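Local coordinates for protein hydrolase (PDB 1UFO) that probably catalyses hydrolysis through a serine nucleophile as a member of the alpha/beta hydrolase fold, its natural substrate being unidentified, at residues A[24-29]-A[51-56]; A[60-65]-A[82-87]; A[138-143]-A[160-165]; A[174-179]-A[206-211]. One frame throughout, in Å; residues are numbered along the deposited sequence.

Interaction 1. Residues A[24-29]-A[51-56]; sequences KALLLA and GFLLLA
Leu26 and Leu53 run alongside each other on one face of the sheet, their ends directed alike, with Leu26 CD2 3.9 Å from Leu53 CD2. The same Leu26 methyl also reaches Leu55 CD1, at 4.0 Å, and so bridges two residues of the facing strand. Further on, Leu28 crosses Leu55 at about a right angle. Its CG is anti to the backbone N (chi1 173°), and Leu28 CD1 settles 3.5 Å from Leu55 O. On the other face the Phe52 ring meets Ala25 CB through CE2 (3.6 Å). The extended chain of Lys24, from the loop before the strand, passes the ring obliquely, its CE 3.6 Å from Phe52 CE1, and ends in a salt bridge from NZ to Glu232.

The backbones fix this register. Leu27 donates through N to Leu53 O and accepts from Leu55 N, while Lys24 N opens the series with a 2.8 Å bond to Gly51 O. Gly51 has a phi of 114°, where a CB would press on the preceding carbonyl oxygen and also crowd Lys24 CG. In the next shell, Phe103 and Ala99 of helix 77-103 back the Leu53 and Leu55 face, and Leu228 and Leu231 of helix 221-236 cover Phe52. The strand axes approach to 4.6 Å at 25°, the parallel pairing of a beta-alpha-beta unit whose helix is 37-42, within the central sheet of the alpha/beta hydrolase fold.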
loop_
_atom_site.group_PDB
_atom_site.type_symbol
_atom_site.label_atom_id
_atom_site.label_comp_id
_atom_site.label_asym_id
_atom_site.label_seq_id
_atom_site.Cartn_x
_atom_site.Cartn_y
_atom_site.Cartn_z
ATOM N N LYS A 24 -18.566 12.536 3.140
ATOM C CA LYS A 24 -18.267 11.967 4.466
ATOM C C LYS A 24 -16.901 12.499 5.003
ATOM O O LYS A 24 -16.627 12.341 6.177
ATOM C CB LYS A 24 -18.208 10.420 4.439
ATOM C CG LYS A 24 -17.069 9.861 3.583
ATOM C CD LYS A 24 -17.137 8.340 3.467
ATOM C CE LYS A 24 -15.937 7.793 2.619
ATOM N NZ LYS A 24 -16.054 6.274 2.634
ATOM N N ALA A 25 -16.122 13.118 4.134
ATOM C CA ALA A 25 -14.794 13.670 4.547
ATOM C C ALA A 25 -14.316 14.673 3.531
ATOM O O ALA A 25 -14.827 14.703 2.389
ATOM C CB ALA A 25 -13.752 12.509 4.583
ATOM N N LEU A 26 -13.309 15.498 3.889
ATOM C CA LEU A 26 -12.732 16.464 2.927
ATOM C C LEU A 26 -11.346 15.968 2.553
ATOM O O LEU A 26 -10.658 15.436 3.393
ATOM C CB LEU A 26 -12.519 17.853 3.634
ATOM C CG LEU A 26 -13.795 18.620 3.954
ATOM C CD1 LEU A 26 -13.543 19.574 5.176
ATOM C CD2 LEU A 26 -14.189 19.365 2.664
ATOM N N LEU A 27 -10.948 16.180 1.309
ATOM C CA LEU A 27 -9.555 15.888 0.924
ATOM C C LEU A 27 -9.079 17.142 0.207
ATOM O O LEU A 27 -9.572 17.487 -0.865
ATOM C CB LEU A 27 -9.450 14.681 -0.025
ATOM C CG LEU A 27 -8.046 14.330 -0.491
ATOM C CD1 LEU A 27 -7.142 14.048 0.755
ATOM C CD2 LEU A 27 -8.016 13.160 -1.429
ATOM N N LEU A 28 -8.115 17.844 0.807
ATOM C CA LEU A 28 -7.479 18.997 0.144
ATOM C C LEU A 28 -6.284 18.434 -0.590
ATOM O O LEU A 28 -5.399 17.837 0.047
ATOM C CB LEU A 28 -7.025 20.096 1.191
ATOM C CG LEU A 28 -6.201 21.246 0.568
ATOM C CD1 LEU A 28 -6.971 21.987 -0.533
ATOM C CD2 LEU A 28 -5.826 22.277 1.737
ATOM N N ALA A 29 -6.245 18.648 -1.892
ATOM C CA ALA A 29 -5.150 18.095 -2.765
ATOM C C ALA A 29 -4.289 19.210 -3.280
ATOM O O ALA A 29 -4.803 20.210 -3.765
ATOM C CB ALA A 29 -5.763 17.290 -3.935
ATOM N N GLY A 51 -17.295 9.355 -1.607
ATOM C CA GLY A 51 -17.779 10.237 -0.554
ATOM C C GLY A 51 -16.791 11.320 -0.113
ATOM O O GLY A 51 -17.072 12.074 0.833
ATOM N N PHE A 52 -15.640 11.435 -0.764
ATOM C CA PHE A 52 -14.692 12.516 -0.389
ATOM C C PHE A 52 -14.956 13.779 -1.178
ATOM O O PHE A 52 -15.044 13.753 -2.424
ATOM C CB PHE A 52 -13.236 12.033 -0.637
ATOM C CG PHE A 52 -12.820 10.976 0.335
ATOM C CD1 PHE A 52 -13.197 9.647 0.164
ATOM C CD2 PHE A 52 -12.073 11.335 1.480
ATOM C CE1 PHE A 52 -12.831 8.691 1.130
ATOM C CE2 PHE A 52 -11.719 10.400 2.415
ATOM C CZ PHE A 52 -12.108 9.047 2.234
ATOM N N LEU A 53 -15.177 14.897 -0.444
ATOM C CA LEU A 53 -15.334 16.173 -1.097
ATOM C C LEU A 53 -13.921 16.657 -1.396
ATOM O O LEU A 53 -13.151 16.975 -0.457
ATOM C CB LEU A 53 -16.111 17.111 -0.116
ATOM C CG LEU A 53 -16.642 18.410 -0.701
ATOM C CD1 LEU A 53 -17.587 18.983 0.395
ATOM C CD2 LEU A 53 -15.525 19.384 -1.050
ATOM N N LEU A 54 -13.568 16.649 -2.658
ATOM C CA LEU A 54 -12.193 17.056 -3.050
ATOM C C LEU A 54 -12.108 18.526 -3.267
ATOM O O LEU A 54 -12.961 19.131 -3.935
ATOM C CB LEU A 54 -11.798 16.419 -4.349
ATOM C CG LEU A 54 -12.127 14.917 -4.446
ATOM C CD1 LEU A 54 -11.684 14.429 -5.900
ATOM C CD2 LEU A 54 -11.412 14.125 -3.347
ATOM N N LEU A 55 -11.034 19.103 -2.768
ATOM C CA LEU A 55 -10.718 20.528 -2.952
ATOM C C LEU A 55 -9.285 20.673 -3.490
ATOM O O LEU A 55 -8.430 19.983 -3.013
ATOM C CB LEU A 55 -10.711 21.254 -1.602
ATOM C CG LEU A 55 -12.037 21.180 -0.847
ATOM C CD1 LEU A 55 -11.888 21.901 0.545
ATOM C CD2 LEU A 55 -13.115 21.948 -1.579
ATOM N N ALA A 56 -9.061 21.585 -4.434
ATOM C CA ALA A 56 -7.694 21.848 -4.923
ATOM C C ALA A 56 -7.639 23.276 -5.398
ATOM O O ALA A 56 -8.631 23.797 -5.929
ATOM C CB ALA A 56 -7.382 20.901 -6.076
#

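Interaction 2. Residues A[60-65]-A[82-87]; sequences PRHGER and YRVALG
Val84 is the point of helix 77-103 on which Pro60, Arg61 and His62 converge. Followed outward from CB, its side chain forks into two methyls. CG1, anti to the backbone N (chi1 168°), comes 3.5 Å from Pro60 O and 4.0 Å from His62 CE1, with Pro60 CD a little farther off. CG2 lies 3.7 Å from Pro60 O and takes Arg61 CD at 3.9 Å, the arginine crossing the valine at about a right angle. One carbonyl oxygen is thus flanked by both methyls.

That oxygen has a polar partner as well: His62 ND1 donates to Pro60 O over 2.8 Å, nearly straight at 170° and with the acceptor in the ring plane, although the donor stands tilted from the carbonyl plane. The other ring nitrogen, NE2, is hydrogen-bonded to Gln34 N, and the two bonds together fix the rotation of the imidazole. A leucine in place of His62 would probably leave Pro60 O without its ring donor and Gln34 N without its acceptor, so that the loop would be less firmly tied down.

One turn on from Val84, Gly87 faces the proline ring; a CB there would come within 3.2 Å of Pro60 CG. Pro60 CA sits over the centre of one face of the Arg65 guanidinium. Residues His62 to Arg65 form a type II' beta turn, closed by Arg65 N to His62 O, with Gly63 at its second position. This is the loop following strand 52-56, tied through His62 to the loop after strand 25-30, where alpha/beta hydrolases commonly build part of the oxyanion hole.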
loop_
_atom_site.group_PDB
_atom_site.type_symbol
_atom_site.label_atom_id
_atom_site.label_comp_id
_atom_site.label_asym_id
_atom_site.label_seq_id
_atom_site.Cartn_x
_atom_site.Cartn_y
_atom_site.Cartn_z
ATOM N N PRO A 60 1.000 29.284 -6.108
ATOM C CA PRO A 60 1.494 30.552 -6.690
ATOM C C PRO A 60 2.229 30.233 -7.973
ATOM O O PRO A 60 2.947 29.215 -8.096
ATOM C CB PRO A 60 2.440 31.078 -5.625
ATOM C CG PRO A 60 1.905 30.562 -4.359
ATOM C CD PRO A 60 1.394 29.127 -4.697
ATOM N N ARG A 61 2.070 31.097 -8.981
ATOM C CA ARG A 61 2.686 30.975 -10.282
ATOM C C ARG A 61 2.216 29.830 -11.196
ATOM O O ARG A 61 2.772 29.617 -12.282
ATOM C CB ARG A 61 4.215 30.845 -10.151
ATOM C CG ARG A 61 4.847 31.997 -9.519
ATOM C CD ARG A 61 6.370 31.859 -9.502
ATOM N NE ARG A 61 7.007 31.830 -10.815
ATOM C CZ ARG A 61 8.327 31.937 -10.931
ATOM N NH1 ARG A 61 9.034 32.055 -9.811
ATOM N NH2 ARG A 61 8.935 31.965 -12.130
ATOM N N HIS A 62 1.166 29.110 -10.808
ATOM C CA HIS A 62 0.679 27.999 -11.544
ATOM C C HIS A 62 -0.805 28.161 -11.946
ATOM O O HIS A 62 -1.541 28.965 -11.356
ATOM C CB HIS A 62 0.756 26.738 -10.639
ATOM C CG HIS A 62 2.147 26.234 -10.449
ATOM N ND1 HIS A 62 3.088 26.888 -9.682
ATOM C CD2 HIS A 62 2.767 25.143 -10.981
ATOM C CE1 HIS A 62 4.238 26.215 -9.754
ATOM N NE2 HIS A 62 4.059 25.162 -10.534
ATOM N N GLY A 63 -1.195 27.403 -12.949
ATOM C CA GLY A 63 -2.574 27.344 -13.358
ATOM C C GLY A 63 -3.121 28.683 -13.834
ATOM O O GLY A 63 -2.592 29.318 -14.802
ATOM N N GLU A 64 -4.139 29.147 -13.144
ATOM C CA GLU A 64 -4.768 30.426 -13.516
ATOM C C GLU A 64 -4.080 31.608 -12.944
ATOM O O GLU A 64 -4.403 32.761 -13.318
ATOM C CB GLU A 64 -6.255 30.470 -13.142
ATOM C CG GLU A 64 -7.021 29.344 -13.812
ATOM C CD GLU A 64 -8.544 29.390 -13.645
ATOM O OE1 GLU A 64 -9.084 28.749 -12.712
ATOM O OE2 GLU A 64 -9.195 30.063 -14.528
ATOM N N ARG A 65 -3.085 31.392 -12.086
ATOM C CA ARG A 65 -2.377 32.504 -11.438
ATOM C C ARG A 65 -1.256 33.086 -12.271
ATOM O O ARG A 65 -0.756 32.435 -13.113
ATOM C CB ARG A 65 -1.843 31.992 -10.083
ATOM C CG ARG A 65 -2.999 31.521 -9.218
ATOM C CD ARG A 65 -2.572 30.968 -7.853
ATOM N NE ARG A 65 -1.957 32.006 -7.007
ATOM C CZ ARG A 65 -1.661 31.803 -5.717
ATOM N NH1 ARG A 65 -1.911 30.614 -5.162
ATOM N NH2 ARG A 65 -1.137 32.756 -4.954
ATOM N N TYR A 82 11.060 26.605 -4.060
ATOM C CA TYR A 82 10.639 26.513 -2.659
ATOM C C TYR A 82 9.931 27.743 -2.114
ATOM O O TYR A 82 9.205 27.663 -1.094
ATOM C CB TYR A 82 11.793 26.058 -1.768
ATOM C CG TYR A 82 12.095 24.606 -2.048
ATOM C CD1 TYR A 82 13.234 24.221 -2.740
ATOM C CD2 TYR A 82 11.171 23.624 -1.714
ATOM C CE1 TYR A 82 13.453 22.903 -3.085
ATOM C CE2 TYR A 82 11.352 22.264 -2.096
ATOM C CZ TYR A 82 12.503 21.918 -2.789
ATOM O OH TYR A 82 12.559 20.637 -3.298
ATOM N N ARG A 83 10.086 28.884 -2.801
ATOM C CA ARG A 83 9.265 30.047 -2.414
ATOM C C ARG A 83 7.801 29.745 -2.855
ATOM O O ARG A 83 6.838 30.041 -2.106
ATOM C CB ARG A 83 9.858 31.295 -3.082
ATOM C CG ARG A 83 8.953 32.535 -2.955
ATOM C CD ARG A 83 8.426 32.768 -1.506
ATOM N NE ARG A 83 9.490 32.843 -0.496
ATOM C CZ ARG A 83 9.291 32.851 0.821
ATOM N NH1 ARG A 83 10.314 32.932 1.674
ATOM N NH2 ARG A 83 8.050 32.788 1.347
ATOM N N VAL A 84 7.612 29.163 -4.040
ATOM C CA VAL A 84 6.222 28.689 -4.429
ATOM C C VAL A 84 5.727 27.703 -3.314
ATOM O O VAL A 84 4.582 27.852 -2.848
ATOM C CB VAL A 84 6.237 27.896 -5.723
ATOM C CG1 VAL A 84 4.831 27.161 -5.950
ATOM C CG2 VAL A 84 6.462 28.854 -6.956
ATOM N N ALA A 85 6.557 26.764 -2.856
ATOM C CA ALA A 85 6.126 25.814 -1.799
ATOM C C ALA A 85 5.741 26.483 -0.497
ATOM O O ALA A 85 4.715 26.137 0.106
ATOM C CB ALA A 85 7.247 24.817 -1.518
ATOM N N LEU A 86 6.528 27.471 -0.084
ATOM C CA LEU A 86 6.194 28.175 1.168
ATOM C C LEU A 86 4.858 28.967 1.037
ATOM O O LEU A 86 4.108 29.051 2.025
ATOM C CB LEU A 86 7.384 29.114 1.529
ATOM C CG LEU A 86 8.574 28.319 2.094
ATOM C CD1 LEU A 86 9.760 29.274 2.051
ATOM C CD2 LEU A 86 8.309 27.848 3.527
ATOM N N GLY A 87 4.626 29.547 -0.121
ATOM C CA GLY A 87 3.401 30.314 -0.370
ATOM C C GLY A 87 2.229 29.346 -0.391
ATOM O O GLY A 87 1.150 29.565 0.202
#

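Interaction 3. Residues A[138-143]-A[160-165]; sequences SGFPMK and QAPPAT
The Phe140 ring meets Pro162, Ala164 and Thr165 of segment 160-165. Its CG is anti to the carbonyl carbon (chi1 -71°). Pro162 CB lies 3.5 Å from Phe140 CD2, and Ala164 CB stands 3.8 Å from Phe140 CE1. Pro162 also crosses the ring of Pro141 at about a right angle. Beside these, Gly139 O is crowded by Pro163 CG at 3.2 Å and accepts a hydrogen bond from Ala164 N, also 3.2 Å, with the donor tilted 28° from the carbonyl plane. The close backbones account for the glycine: a CB on Gly139 would fall 2.8 Å from Ala164 CB.

The segments flank helix 153-160: 138-143 is loop before it, and 160-165 leaves its end and includes a 3-10 turn at 163-165. In this excursion after strand 132-135 many alpha/beta hydrolases carry their cap or lid insertions. Ser138 begins an ST turn, its OG accepting from Phe140 N, which ties the backbone of Phe140 to Ser138.

The side toward solvent is thinner: Thr165 is exposed and adds one methyl, CG2, 3.6 Å from Phe140 CE2, the two side chains crossing at about a right angle. Thr165 OG1 is turned back to donate to Pro162 O at 2.6 Å, an oxygen that also accepts from Thr165 N. An alanine at Phe140 would probably open a gap between Pro162, Ala164 and Thr165 CG2, and deprive Lys193 of helix 188-198 of its cation-pi partner.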
loop_
_atom_site.group_PDB
_atom_site.type_symbol
_atom_site.label_atom_id
_atom_site.label_comp_id
_atom_site.label_asym_id
_atom_site.label_seq_id
_atom_site.Cartn_x
_atom_site.Cartn_y
_atom_site.Cartn_z
ATOM N N SER A 138 8.680 13.696 -1.184
ATOM C CA SER A 138 9.633 13.570 -0.093
ATOM C C SER A 138 9.486 14.706 0.903
ATOM O O SER A 138 8.901 15.771 0.568
ATOM C CB SER A 138 11.026 13.608 -0.733
ATOM O OG SER A 138 12.062 13.738 0.247
ATOM N N GLY A 139 9.956 14.442 2.119
ATOM C CA GLY A 139 9.961 15.406 3.217
ATOM C C GLY A 139 11.249 16.242 3.306
ATOM O O GLY A 139 11.409 17.014 4.241
ATOM N N PHE A 140 12.146 16.036 2.363
ATOM C CA PHE A 140 13.339 16.803 2.240
ATOM C C PHE A 140 13.290 17.515 0.921
ATOM O O PHE A 140 12.772 16.994 -0.066
ATOM C CB PHE A 140 14.602 15.925 2.210
ATOM C CG PHE A 140 14.929 15.289 3.532
ATOM C CD1 PHE A 140 14.312 14.096 3.966
ATOM C CD2 PHE A 140 15.835 15.914 4.372
ATOM C CE1 PHE A 140 14.616 13.569 5.249
ATOM C CE2 PHE A 140 16.140 15.397 5.629
ATOM C CZ PHE A 140 15.545 14.240 6.084
ATOM N N PRO A 141 13.882 18.734 0.862
ATOM C CA PRO A 141 13.919 19.477 -0.398
ATOM C C PRO A 141 14.925 18.791 -1.313
ATOM O O PRO A 141 15.745 18.010 -0.855
ATOM C CB PRO A 141 14.377 20.875 -0.010
ATOM C CG PRO A 141 15.289 20.599 1.171
ATOM C CD PRO A 141 14.530 19.474 1.961
HETATM N N MSE A 142 14.744 19.007 -2.598
HETATM C CA MSE A 142 15.626 18.360 -3.550
HETATM C C MSE A 142 17.078 18.628 -3.313
HETATM O O MSE A 142 17.510 19.632 -2.765
HETATM C CB MSE A 142 15.257 18.787 -4.982
HETATM C CG MSE A 142 15.607 20.264 -5.289
HETATM SE SE MSE A 142 15.091 20.757 -7.099
HETATM C CE MSE A 142 13.399 21.432 -6.732
ATOM N N LYS A 143 17.881 17.679 -3.754
ATOM C CA LYS A 143 19.315 17.878 -3.668
ATOM C C LYS A 143 19.622 19.144 -4.461
ATOM O O LYS A 143 19.158 19.291 -5.576
ATOM C CB LYS A 143 19.973 16.638 -4.278
ATOM C CG LYS A 143 19.148 15.417 -3.863
ATOM C CD LYS A 143 19.874 14.070 -3.878
ATOM C CE LYS A 143 18.854 12.918 -4.195
ATOM N NZ LYS A 143 18.332 13.053 -5.555
ATOM N N GLN A 160 18.269 24.061 6.017
ATOM C CA GLN A 160 18.874 23.919 7.308
ATOM C C GLN A 160 18.106 22.951 8.202
ATOM O O GLN A 160 18.704 22.194 8.983
ATOM C CB GLN A 160 18.926 25.293 7.963
ATOM C CG GLN A 160 19.814 25.352 9.154
ATOM C CD GLN A 160 19.064 25.794 10.377
ATOM O OE1 GLN A 160 18.119 25.116 10.855
ATOM N NE2 GLN A 160 19.477 26.933 10.922
ATOM N N ALA A 161 16.769 23.000 8.126
ATOM C CA ALA A 161 15.931 22.149 8.960
ATOM C C ALA A 161 14.733 21.654 8.123
ATOM O O ALA A 161 13.646 22.198 8.189
ATOM C CB ALA A 161 15.412 22.915 10.219
ATOM N N PRO A 162 14.963 20.650 7.259
ATOM C CA PRO A 162 13.874 20.113 6.422
ATOM C C PRO A 162 12.708 19.656 7.321
ATOM O O PRO A 162 12.915 19.206 8.461
ATOM C CB PRO A 162 14.526 18.910 5.742
ATOM C CG PRO A 162 16.004 19.366 5.643
ATOM C CD PRO A 162 16.238 19.998 6.972
ATOM N N PRO A 163 11.467 19.728 6.799
ATOM C CA PRO A 163 10.349 19.292 7.642
ATOM C C PRO A 163 10.464 17.886 8.182
ATOM O O PRO A 163 10.077 17.659 9.332
ATOM C CB PRO A 163 9.094 19.443 6.734
ATOM C CG PRO A 163 9.689 19.516 5.338
ATOM C CD PRO A 163 11.035 20.184 5.462
ATOM N N ALA A 164 10.953 16.942 7.387
ATOM C CA ALA A 164 11.019 15.565 7.908
ATOM C C ALA A 164 11.995 15.374 9.044
ATOM O O ALA A 164 12.014 14.301 9.639
ATOM C CB ALA A 164 11.327 14.561 6.788
ATOM N N THR A 165 12.804 16.408 9.310
ATOM C CA THR A 165 13.737 16.308 10.473
ATOM C C THR A 165 13.056 16.816 11.746
ATOM O O THR A 165 13.693 16.816 12.836
ATOM C CB THR A 165 15.031 17.127 10.259
ATOM O OG1 THR A 165 14.713 18.524 10.224
ATOM C CG2 THR A 165 15.701 16.717 8.940
#

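Interaction 4. Residues A[174-179]-A[206-211]; sequences PLLHLH and RLARFV
His177 O accepts a hydrogen bond from Phe210 N at 2.8 Å, nearly along the C=O axis, and also has a CA-H...O contact from Arg209 CA at 3.2 Å. The exchange continues on both sides, His177 N donating to Ala208 O over 3.0 Å and His179 N to Phe210 O over 2.8 Å.

On one face Leu176 CD1 reaches across to the neighbouring backbone, 3.4 Å from Ala208 O and 3.7 Å from Ala208 CB. Its CG stands anti to the backbone N (chi1 167°), beside the carbonyl carbon. Leu178 CD2 then meets Phe210 CD2 at 4.1 Å, the two side chains passing at a slant, while Val226 of helix 221-236 packs on Phe210.

The strand axes, 4.6 Å apart and 15° from parallel, belong to a beta-alpha-beta unit, strand 175-180 to helix 188-198 to strand 207-212, at one edge of the alpha/beta hydrolase sheet. Strand 207-212 is the outermost strand on this side within the chain, but residues Ala208 to Val211 pair antiparallel with a strand of the second subunit and carry the sheet across the interface.

The other face carries His177, His179 and Arg209 together with Leu175, Leu207 and Val211. Arg209 NH1 forms a salt bridge with Glu213 of the second subunit. His177 NE2 is hydrogen-bonded to His120 NE2, and His179 NE2 to Val186 O.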
loop_
_atom_site.group_PDB
_atom_site.type_symbol
_atom_site.label_atom_id
_atom_site.label_comp_id
_atom_site.label_asym_id
_atom_site.label_seq_id
_atom_site.Cartn_x
_atom_site.Cartn_y
_atom_site.Cartn_z
ATOM N N PRO A 174 -1.423 10.096 10.693
ATOM C CA PRO A 174 -1.246 9.024 9.707
ATOM C C PRO A 174 -0.688 9.569 8.392
ATOM O O PRO A 174 -1.178 10.547 7.854
ATOM C CB PRO A 174 -2.639 8.453 9.474
ATOM C CG PRO A 174 -3.332 8.671 10.955
ATOM C CD PRO A 174 -2.777 10.086 11.324
ATOM N N LEU A 175 0.338 8.906 7.902
ATOM C CA LEU A 175 1.025 9.389 6.722
ATOM C C LEU A 175 1.436 8.238 5.845
ATOM O O LEU A 175 2.134 7.327 6.278
ATOM C CB LEU A 175 2.302 10.189 7.140
ATOM C CG LEU A 175 3.329 10.565 6.044
ATOM C CD1 LEU A 175 2.618 11.464 5.100
ATOM C CD2 LEU A 175 4.485 11.274 6.639
ATOM N N LEU A 176 0.992 8.299 4.590
ATOM C CA LEU A 176 1.361 7.231 3.630
ATOM C C LEU A 176 2.122 7.832 2.472
ATOM O O LEU A 176 1.617 8.768 1.862
ATOM C CB LEU A 176 0.093 6.517 3.048
ATOM C CG LEU A 176 0.342 5.643 1.854
ATOM C CD1 LEU A 176 1.283 4.491 2.358
ATOM C CD2 LEU A 176 -0.988 5.077 1.361
ATOM N N HIS A 177 3.334 7.342 2.211
ATOM C CA HIS A 177 4.102 7.809 1.045
ATOM C C HIS A 177 3.855 6.758 -0.050
ATOM O O HIS A 177 3.963 5.552 0.186
ATOM C CB HIS A 177 5.606 7.910 1.342
ATOM C CG HIS A 177 6.083 9.289 1.595
ATOM N ND1 HIS A 177 6.463 10.140 0.566
ATOM C CD2 HIS A 177 6.196 10.028 2.745
ATOM C CE1 HIS A 177 6.797 11.325 1.082
ATOM N NE2 HIS A 177 6.628 11.273 2.397
ATOM N N LEU A 178 3.466 7.222 -1.251
ATOM C CA LEU A 178 3.206 6.308 -2.368
ATOM C C LEU A 178 4.244 6.701 -3.427
ATOM O O LEU A 178 4.399 7.895 -3.748
ATOM C CB LEU A 178 1.776 6.512 -2.950
ATOM C CG LEU A 178 0.738 6.289 -1.839
ATOM C CD1 LEU A 178 0.224 7.639 -1.240
ATOM C CD2 LEU A 178 -0.474 5.524 -2.485
ATOM N N HIS A 179 4.982 5.720 -3.963
ATOM C CA HIS A 179 6.078 6.058 -4.881
ATOM C C HIS A 179 6.280 4.995 -5.944
ATOM O O HIS A 179 5.815 3.873 -5.809
ATOM C CB HIS A 179 7.378 6.067 -4.057
ATOM C CG HIS A 179 8.324 7.175 -4.381
ATOM N ND1 HIS A 179 8.198 8.433 -3.802
ATOM C CD2 HIS A 179 9.406 7.248 -5.213
ATOM C CE1 HIS A 179 9.142 9.237 -4.268
ATOM N NE2 HIS A 179 9.899 8.540 -5.129
ATOM N N ARG A 206 1.155 3.994 12.049
ATOM C CA ARG A 206 0.444 5.048 11.310
ATOM C C ARG A 206 1.256 5.726 10.219
ATOM O O ARG A 206 0.732 6.510 9.525
ATOM C CB ARG A 206 -0.295 6.042 12.185
ATOM C CG ARG A 206 -0.994 5.361 13.361
ATOM C CD ARG A 206 -1.589 6.443 14.158
ATOM N NE ARG A 206 -2.750 6.022 14.931
ATOM C CZ ARG A 206 -2.766 5.198 15.971
ATOM N NH1 ARG A 206 -1.648 4.646 16.428
ATOM N NH2 ARG A 206 -3.938 4.936 16.578
ATOM N N LEU A 207 2.518 5.291 10.068
ATOM C CA LEU A 207 3.386 5.748 8.982
ATOM C C LEU A 207 3.436 4.518 8.046
ATOM O O LEU A 207 3.508 3.373 8.493
ATOM C CB LEU A 207 4.802 6.037 9.519
ATOM C CG LEU A 207 5.850 6.487 8.610
ATOM C CD1 LEU A 207 5.412 7.873 7.972
ATOM C CD2 LEU A 207 7.148 6.701 9.484
ATOM N N ALA A 208 3.414 4.742 6.742
ATOM C CA ALA A 208 3.456 3.603 5.819
ATOM C C ALA A 208 3.971 4.034 4.448
ATOM O O ALA A 208 4.048 5.218 4.131
ATOM C CB ALA A 208 2.023 2.956 5.657
ATOM N N ARG A 209 4.377 3.013 3.675
ATOM C CA ARG A 209 4.809 3.278 2.287
ATOM C C ARG A 209 4.191 2.297 1.325
ATOM O O ARG A 209 3.869 1.138 1.665
ATOM C CB ARG A 209 6.365 3.219 2.149
ATOM C CG ARG A 209 7.012 1.890 2.444
ATOM C CD ARG A 209 8.616 2.031 2.519
ATOM N NE ARG A 209 9.112 1.863 3.864
ATOM C CZ ARG A 209 9.839 0.834 4.339
ATOM N NH1 ARG A 209 10.224 0.845 5.626
ATOM N NH2 ARG A 209 10.211 -0.191 3.569
ATOM N N PHE A 210 3.966 2.741 0.092
ATOM C CA PHE A 210 3.451 1.886 -0.959
ATOM C C PHE A 210 4.355 2.188 -2.139
ATOM O O PHE A 210 4.510 3.358 -2.525
ATOM C CB PHE A 210 1.998 2.243 -1.360
ATOM C CG PHE A 210 1.560 1.527 -2.596
ATOM C CD1 PHE A 210 1.226 0.164 -2.518
ATOM C CD2 PHE A 210 1.518 2.201 -3.833
ATOM C CE1 PHE A 210 0.835 -0.592 -3.672
ATOM C CE2 PHE A 210 1.142 1.441 -4.983
ATOM C CZ PHE A 210 0.809 0.057 -4.880
ATOM N N VAL A 211 4.998 1.128 -2.668
ATOM C CA VAL A 211 5.871 1.317 -3.809
ATOM C C VAL A 211 5.407 0.427 -4.949
ATOM O O VAL A 211 5.233 -0.806 -4.781
ATOM C CB VAL A 211 7.366 0.991 -3.465
ATOM C CG1 VAL A 211 8.262 1.252 -4.733
ATOM C CG2 VAL A 211 7.868 1.902 -2.324
#

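Interactions 1 and 4 reach the same sheet in different parts of it, their centres 19 Å apart. Interactions 2 and 3 lie in the loops and helices beyond the strands, and are joined directly where Tyr82 OH meets N of the selenomethionine Met142 at 2.8 Å, a probable hydrogen bond. Interaction 3 in turn touches interaction 4, Ser138 N lying 3.8 Å from His177 CE1. Interaction 2 continues the chain from interaction 1, their centres 21 Å apart. A Ser-His-Asp arrangement, probably the catalytic triad, is formed by Ser113, His217 and Asp183: His179 of interaction 4 touches it, and Ala29 of interaction 1 lies near the presumed nucleophile elbow.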